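Histidinol-phosphate aminotransferase (Clostridium acetobutylicum, PDB 3FTB) probably catalyses a pyridoxal 5'-phosphate-dependent transamination, most likely that of histidinol phosphate in histidine biosynthesis. Local coordinates at residues Ile222-Gly227 / Met253-Cys258; Glu89-Ser94 / Glu112-Lys117; Asp137-Ile142 / Leu170-Glu175. All coordinates share one frame; numbering follows the deposited sequence.

Contact 1 of 3, residues Ile222-Gly227 / Met253-Cys258. With PO4 (phosphate ion), chain E.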
# COMPACT_ATOMS: atom_id res chain seq x y z
N ILE A 222 -8.79 -1.93 5.33
CA ILE A 222 -8.10 -0.66 5.55
C ILE A 222 -6.60 -0.83 5.26
O ILE A 222 -5.91 0.13 4.89
CB ILE A 222 -8.35 -0.15 6.99
CG1 ILE A 222 -8.71 1.34 6.98
CG2 ILE A 222 -7.17 -0.47 7.92
CD1 ILE A 222 -9.37 1.79 8.25
N ARG A 223 -6.12 -2.06 5.41
CA ARG A 223 -4.75 -2.43 5.06
C ARG A 223 -3.75 -1.75 5.97
O ARG A 223 -3.10 -0.77 5.58
CB ARG A 223 -4.46 -2.09 3.59
CG ARG A 223 -5.52 -2.58 2.60
CD ARG A 223 -5.21 -3.96 2.02
NE ARG A 223 -5.13 -5.03 3.01
CZ ARG A 223 -4.00 -5.65 3.34
NH1 ARG A 223 -2.85 -5.31 2.76
NH2 ARG A 223 -4.00 -6.62 4.24
N PHE A 224 -3.62 -2.24 7.20
CA PHE A 224 -2.67 -1.65 8.14
C PHE A 224 -2.05 -2.60 9.17
O PHE A 224 -2.75 -3.18 9.99
CB PHE A 224 -3.27 -0.43 8.85
CG PHE A 224 -2.30 0.23 9.79
CD1 PHE A 224 -1.21 0.92 9.29
CD2 PHE A 224 -2.43 0.09 11.15
CE1 PHE A 224 -0.30 1.48 10.14
CE2 PHE A 224 -1.52 0.65 12.00
CZ PHE A 224 -0.45 1.35 11.49
N GLY A 225 -0.73 -2.74 9.11
CA GLY A 225 0.03 -3.47 10.11
C GLY A 225 1.29 -2.71 10.47
O GLY A 225 1.67 -1.80 9.75
N TYR A 226 1.93 -3.07 11.58
CA TYR A 226 3.14 -2.35 11.99
C TYR A 226 4.30 -3.19 12.55
O TYR A 226 4.11 -4.32 13.00
CB TYR A 226 2.81 -1.18 12.92
CG TYR A 226 1.89 -1.49 14.08
CD1 TYR A 226 2.36 -1.45 15.39
CD2 TYR A 226 0.55 -1.80 13.86
CE1 TYR A 226 1.51 -1.71 16.46
CE2 TYR A 226 -0.30 -2.07 14.93
CZ TYR A 226 0.18 -2.02 16.22
OH TYR A 226 -0.67 -2.29 17.28
N GLY A 227 5.50 -2.62 12.48
CA GLY A 227 6.69 -3.22 13.04
C GLY A 227 7.19 -2.46 14.26
O GLY A 227 7.15 -1.24 14.29
N MET A 253 -6.32 7.22 9.98
CA MET A 253 -7.39 7.64 10.89
C MET A 253 -7.76 6.54 11.89
O MET A 253 -8.04 6.83 13.05
CB MET A 253 -8.63 8.10 10.13
CG MET A 253 -9.75 8.58 11.05
SD MET A 253 -10.88 7.27 11.61
CE MET A 253 -11.91 7.19 10.14
N ALA A 254 -7.76 5.29 11.42
CA ALA A 254 -8.07 4.17 12.30
C ALA A 254 -7.00 3.98 13.36
O ALA A 254 -7.31 3.93 14.55
CB ALA A 254 -8.25 2.88 11.50
N ALA A 255 -5.75 3.87 12.93
CA ALA A 255 -4.62 3.73 13.85
C ALA A 255 -4.54 4.84 14.89
O ALA A 255 -3.98 4.67 15.96
CB ALA A 255 -3.31 3.66 13.07
N ILE A 256 -5.10 6.00 14.56
CA ILE A 256 -5.01 7.16 15.44
C ILE A 256 -6.17 7.20 16.45
O ILE A 256 -5.99 7.62 17.60
CB ILE A 256 -4.86 8.48 14.62
CG1 ILE A 256 -3.41 8.60 14.10
CG2 ILE A 256 -5.28 9.69 15.44
CD1 ILE A 256 -3.11 9.77 13.16
N ASN A 257 -7.33 6.70 16.03
CA ASN A 257 -8.55 6.79 16.83
C ASN A 257 -9.03 5.47 17.45
O ASN A 257 -9.76 5.47 18.44
CB ASN A 257 -9.66 7.40 15.97
CG ASN A 257 -9.32 8.81 15.49
OD1 ASN A 257 -9.30 9.75 16.27
ND2 ASN A 257 -9.04 8.95 14.20
N CYS A 258 -8.60 4.36 16.88
CA CYS A 258 -9.12 3.05 17.27
C CYS A 258 -8.27 2.32 18.29
O CYS A 258 -8.78 1.48 19.01
CB CYS A 258 -9.37 2.18 16.03
SG CYS A 258 -10.63 2.91 14.97
P PO4 E . -2.86 -8.36 6.82
O1 PO4 E . -1.98 -7.86 5.71
O2 PO4 E . -2.59 -7.60 8.08
O3 PO4 E . -4.32 -8.18 6.48
O4 PO4 E . -2.54 -9.82 7.05
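Met253 O, just ahead of the alanines that meet Ile222 and Phe224, is gripped twice by Asn257. The side-chain ND2 of Asn257 comes to 2.6 Å from Met253 O in a bent bond. This donor is tilted 19° from the carbonyl plane. Asn257 N adds a backbone bond of 3.1 Å to Met253 O. Both bonds tie Asn257 back to the helical turn that presents Ala254 and Ala255. Across the contact the meeting is purely apolar. Ile222 sends the terminal methyl CD1 to Ala254 CB at 3.6 Å. The ring of Phe224, with CG anti to its backbone N (chi1 -178°), reaches toward Ala255 and takes its methyl obliquely: CE2 of Phe224 is 3.7 Å from Ala255 CB. Arg223, between these two, sends its chain the other way, bent at chi2 and chi3, so that one guanidinium edge faces a phosphate ion, probably from the crystallisation liquor. Arg223 NH2 donates to phosphate O1 at 2.8 Å, with O1 lying in the guanidinium plane. Ser88 OG, Thr214 OG1 and Ala87 N also bond to this ion, an arrangement consistent with the cofactor-phosphate site of fold type I aminotransferases. Thus one short segment lines an anion pocket on one side and packs against a helix on the other. Strand 225-229 runs between strands 80-84 and 207-212, Gly225 and Gly227 bonding to the first and Tyr226 to the second, while helix 249-257 rests Ala254 on Phe44 of helix 42-45 and Ala255 on Leu66 of helix 64-74.

Contact 2 of 3, residues Glu89-Ser94 / Glu112-Lys117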
# COMPACT_ATOMS: atom_id res chain seq x y z
N GLU A 89 2.94 -6.63 4.40
CA GLU A 89 4.09 -5.91 3.86
C GLU A 89 5.30 -6.11 4.78
O GLU A 89 6.43 -6.24 4.32
CB GLU A 89 3.76 -4.41 3.70
CG GLU A 89 4.68 -3.64 2.74
CD GLU A 89 4.41 -2.12 2.68
OE1 GLU A 89 3.36 -1.67 3.17
OE2 GLU A 89 5.26 -1.38 2.14
N ILE A 90 5.03 -6.17 6.08
CA ILE A 90 6.08 -6.22 7.08
C ILE A 90 6.69 -7.61 7.20
O ILE A 90 7.91 -7.74 7.35
CB ILE A 90 5.55 -5.74 8.43
CG1 ILE A 90 4.95 -4.34 8.28
CG2 ILE A 90 6.64 -5.75 9.50
CD1 ILE A 90 3.96 -4.01 9.33
N ILE A 91 5.85 -8.64 7.12
CA ILE A 91 6.31 -10.02 7.09
C ILE A 91 7.26 -10.25 5.92
O ILE A 91 8.40 -10.70 6.11
CB ILE A 91 5.11 -10.99 6.96
CG1 ILE A 91 4.20 -10.88 8.19
CG2 ILE A 91 5.60 -12.42 6.75
CD1 ILE A 91 2.92 -11.67 8.08
N GLU A 92 6.80 -9.91 4.72
CA GLU A 92 7.65 -10.00 3.54
C GLU A 92 8.95 -9.22 3.70
O GLU A 92 10.04 -9.77 3.52
CB GLU A 92 6.91 -9.52 2.29
CG GLU A 92 7.83 -9.28 1.09
CD GLU A 92 7.06 -9.09 -0.20
OE1 GLU A 92 6.02 -9.76 -0.37
OE2 GLU A 92 7.50 -8.28 -1.05
N LEU A 93 8.83 -7.93 4.04
CA LEU A 93 9.98 -7.03 4.10
C LEU A 93 11.02 -7.41 5.14
O LEU A 93 12.22 -7.35 4.88
CB LEU A 93 9.53 -5.58 4.33
CG LEU A 93 8.97 -4.86 3.11
CD1 LEU A 93 8.33 -3.58 3.56
CD2 LEU A 93 10.05 -4.60 2.08
N SER A 94 10.56 -7.77 6.33
CA SER A 94 11.48 -8.17 7.38
C SER A 94 12.22 -9.45 6.99
O SER A 94 13.39 -9.65 7.33
CB SER A 94 10.77 -8.32 8.72
OG SER A 94 9.68 -9.22 8.62
N GLU A 112 7.07 -18.72 4.59
CA GLU A 112 7.85 -19.44 3.57
C GLU A 112 7.63 -18.95 2.13
O GLU A 112 8.56 -18.97 1.31
CB GLU A 112 7.57 -20.94 3.63
CG GLU A 112 8.34 -21.74 2.58
CD GLU A 112 7.88 -23.18 2.47
OE1 GLU A 112 6.87 -23.53 3.12
OE2 GLU A 112 8.53 -23.95 1.73
N ILE A 113 6.40 -18.55 1.83
CA ILE A 113 6.10 -17.96 0.53
C ILE A 113 7.06 -16.81 0.28
O ILE A 113 7.76 -16.78 -0.73
CB ILE A 113 4.69 -17.36 0.52
CG1 ILE A 113 3.64 -18.45 0.69
CG2 ILE A 113 4.46 -16.56 -0.76
CD1 ILE A 113 2.23 -17.90 0.91
N ASN A 114 7.09 -15.87 1.22
CA ASN A 114 7.91 -14.67 1.08
C ASN A 114 9.39 -14.95 1.05
O ASN A 114 10.13 -14.35 0.27
CB ASN A 114 7.57 -13.66 2.18
CG ASN A 114 6.27 -12.95 1.91
OD1 ASN A 114 5.43 -12.82 2.80
ND2 ASN A 114 6.09 -12.48 0.68
N ALA A 115 9.83 -15.87 1.90
CA ALA A 115 11.21 -16.34 1.88
C ALA A 115 11.62 -16.72 0.47
O ALA A 115 12.56 -16.15 -0.08
CB ALA A 115 11.41 -17.52 2.85
N LYS A 116 10.92 -17.69 -0.12
CA LYS A 116 11.15 -18.08 -1.51
C LYS A 116 11.07 -16.86 -2.43
O LYS A 116 11.89 -16.72 -3.34
CB LYS A 116 10.16 -19.17 -1.95
CG LYS A 116 10.26 -20.46 -1.14
CD LYS A 116 9.83 -21.72 -1.92
CE LYS A 116 8.33 -21.82 -2.07
NZ LYS A 116 7.84 -23.23 -2.09
N LYS A 117 10.11 -15.98 -2.18
CA LYS A 117 9.93 -14.76 -2.97
C LYS A 117 11.16 -13.86 -2.99
O LYS A 117 11.33 -13.03 -3.89
CB LYS A 117 8.72 -13.97 -2.46
CG LYS A 117 8.55 -12.61 -3.13
CD LYS A 117 7.20 -11.98 -2.84
CE LYS A 117 7.13 -10.56 -3.40
NZ LYS A 117 5.74 -10.04 -3.49
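Glu92 and Asn114 cross at about a right angle, their carboxylate and amide planes 58° apart, at the point where the two helices come closest by CA position. Asn114 lays its amide against the aliphatic root of Glu92, with Asn114 CG 3.5 Å from Glu92 CB. Lys117 also crosses Glu92 nearly at right angles. Its chain is extended throughout, from CG anti to the backbone N, and carries NZ to the end of the carboxylate. The salt bridge is made there: Lys117 NZ bonds to Glu92 OE1 at 3.1 Å from the syn side, 26° out of the carboxylate plane. The axes of segments 89-94 and 112-117 approach to 9.0 Å and cross at -45°. In the large domain of this class I/II aminotransferase, helix 110-117 is the connection of the beta-alpha-beta crossover from strand 100-105 to strand 121-126, and helix 87-95 lies beside it with Ile90 and Ile91 on strand 207-212. Glu92 has further partners: His118 NE2 hydrogen-bonds to OE2, and Asn243 of the second subunit makes a weak bond to OE1. Lys117 also packs on Gln242 of that subunit. On the other flank, the CG2 branch of Ile91 comes loosely near Asn114, while the end of that side chain leads away.

Contact 3 of 3, residues Asp137-Ile142 / Leu170-Glu175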
# COMPACT_ATOMS: atom_id res chain seq x y z
N ASP A 137 15.36 -27.25 20.06
CA ASP A 137 15.70 -27.36 18.64
C ASP A 137 15.99 -25.99 18.04
O ASP A 137 16.94 -25.82 17.28
CB ASP A 137 14.57 -28.04 17.86
CG ASP A 137 14.97 -28.36 16.43
OD1 ASP A 137 16.03 -28.99 16.24
OD2 ASP A 137 14.23 -27.98 15.50
N ILE A 138 15.15 -25.01 18.37
CA ILE A 138 15.42 -23.64 17.95
C ILE A 138 16.83 -23.25 18.38
O ILE A 138 17.60 -22.71 17.59
CB ILE A 138 14.39 -22.65 18.53
CG1 ILE A 138 12.99 -22.94 17.98
CG2 ILE A 138 14.80 -21.20 18.22
CD1 ILE A 138 11.91 -22.07 18.58
N ILE A 139 17.16 -23.55 19.64
CA ILE A 139 18.51 -23.34 20.16
C ILE A 139 19.55 -24.01 19.28
O ILE A 139 20.50 -23.37 18.82
CB ILE A 139 18.66 -23.92 21.58
CG1 ILE A 139 17.60 -23.36 22.53
CG2 ILE A 139 20.06 -23.64 22.10
CD1 ILE A 139 18.01 -22.12 23.27
N SER A 140 19.38 -25.31 19.05
CA SER A 140 20.38 -26.11 18.35
C SER A 140 20.51 -25.77 16.87
O SER A 140 21.32 -26.37 16.17
CB SER A 140 20.06 -27.60 18.51
OG SER A 140 18.84 -27.92 17.88
N LYS A 141 19.73 -24.80 16.41
CA LYS A 141 19.73 -24.40 15.00
C LYS A 141 20.10 -22.93 14.81
O LYS A 141 20.26 -22.47 13.68
CB LYS A 141 18.35 -24.63 14.38
CG LYS A 141 18.00 -26.07 14.07
CD LYS A 141 16.55 -26.18 13.66
CE LYS A 141 16.29 -27.56 13.10
NZ LYS A 141 17.21 -28.50 13.77
N ILE A 142 20.21 -22.19 15.90
CA ILE A 142 20.30 -20.74 15.80
C ILE A 142 21.64 -20.21 15.28
O ILE A 142 21.72 -19.04 14.89
CB ILE A 142 19.92 -20.04 17.12
CG1 ILE A 142 19.11 -18.77 16.80
CG2 ILE A 142 21.16 -19.75 17.95
CD1 ILE A 142 18.70 -18.01 18.03
N LEU A 170 16.15 -15.83 23.32
CA LEU A 170 16.34 -14.40 23.23
C LEU A 170 17.75 -14.01 23.63
O LEU A 170 18.42 -13.25 22.92
CB LEU A 170 15.32 -13.66 24.09
CG LEU A 170 13.89 -13.62 23.55
CD1 LEU A 170 13.13 -12.47 24.18
CD2 LEU A 170 13.87 -13.51 22.03
N LYS A 171 18.22 -14.54 24.75
CA LYS A 171 19.57 -14.25 25.24
C LYS A 171 20.67 -14.71 24.30
O LYS A 171 21.72 -14.09 24.26
CB LYS A 171 19.80 -14.85 26.63
CG LYS A 171 19.33 -13.99 27.78
CD LYS A 171 19.36 -14.75 29.11
CE LYS A 171 19.13 -13.82 30.29
NZ LYS A 171 18.45 -12.56 29.87
N LEU A 172 20.44 -15.79 23.55
CA LEU A 172 21.41 -16.25 22.55
C LEU A 172 21.35 -15.42 21.27
O LEU A 172 22.39 -15.06 20.70
CB LEU A 172 21.19 -17.72 22.18
CG LEU A 172 21.65 -18.84 23.13
CD1 LEU A 172 21.36 -20.19 22.49
CD2 LEU A 172 23.13 -18.71 23.45
N ALA A 173 20.13 -15.14 20.80
CA ALA A 173 19.96 -14.28 19.62
C ALA A 173 20.68 -12.95 19.81
O ALA A 173 21.53 -12.58 19.01
CB ALA A 173 18.48 -14.06 19.31
N GLU A 174 20.31 -12.24 20.87
CA GLU A 174 20.95 -10.99 21.27
C GLU A 174 22.47 -11.12 21.15
O GLU A 174 23.13 -10.30 20.50
CB GLU A 174 20.57 -10.67 22.71
CG GLU A 174 20.75 -9.22 23.13
CD GLU A 174 19.86 -8.26 22.34
OE1 GLU A 174 19.95 -7.02 22.56
OE2 GLU A 174 19.07 -8.75 21.50
N GLU A 175 23.02 -12.16 21.77
CA GLU A 175 24.46 -12.39 21.77
C GLU A 175 25.06 -12.59 20.37
O GLU A 175 26.18 -12.17 20.10
CB GLU A 175 24.79 -13.60 22.64
CG GLU A 175 26.16 -14.22 22.42
CD GLU A 175 26.22 -15.68 22.87
OE1 GLU A 175 27.15 -16.39 22.44
OE2 GLU A 175 25.33 -16.12 23.63
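Leu172 holds CG beside its own backbone N (chi1 -77°), and Ile139 has CG2 anti to its backbone N; these turns bring CD1 of Leu172 to 3.7 Å from CG2 of Ile139. The two chains cross at about a right angle, and the same Leu172 methyl also lies 3.9 Å from Ile139 CD1, settling over both branches of the isoleucine. This is helix-to-helix packing on one face of the seven-stranded sheet of the large domain. Helix 163-176 is the connection of a beta-alpha-beta crossover between the adjacent parallel strands 147-151 and 179-183, while helix 135-141 leads from the outermost strand 121-126 to strand 147-151. Deeper in, Ile142 points at the second helix, and its CD1 meets Ala173 CB at 4.2 Å. Val169 extends the apolar seam, touching Ile139 and Ile142, whereas Ile138 is set against Leu102 and Ile104 of strand 100-105, and Leu170 and Ala173 against Ile180. Away from the second helix, Asp137 OD2 is hydrogen-bonded to Ser125 OG of strand 121-126, while Lys141 NZ bridges to Asp137 OD1 at 2.8 Å, on the syn side and 24° out of the carboxylate plane.

The contacts follow one another along the chain, contact 2 first, then contact 3, then contact 1, and all belong to the class I/II aminotransferase fold. Contact 2 is central in space, its centre about 21 Å from each of the others, while the centres of contacts 1 and 3 are about 32 Å apart. Contact 1 contributes strand 225-229 to the seven-stranded sheet; contacts 2 and 3 pair helices packed on it. Ile90 CD1 packs on the backbone of Gly225 and Tyr226, so contacts 1 and 2 form one connected region beside the phosphate and the second subunit. Contact 3 is separate, its nearest atoms about 14 Å from contact 2, and no other chain of the assembly touches it.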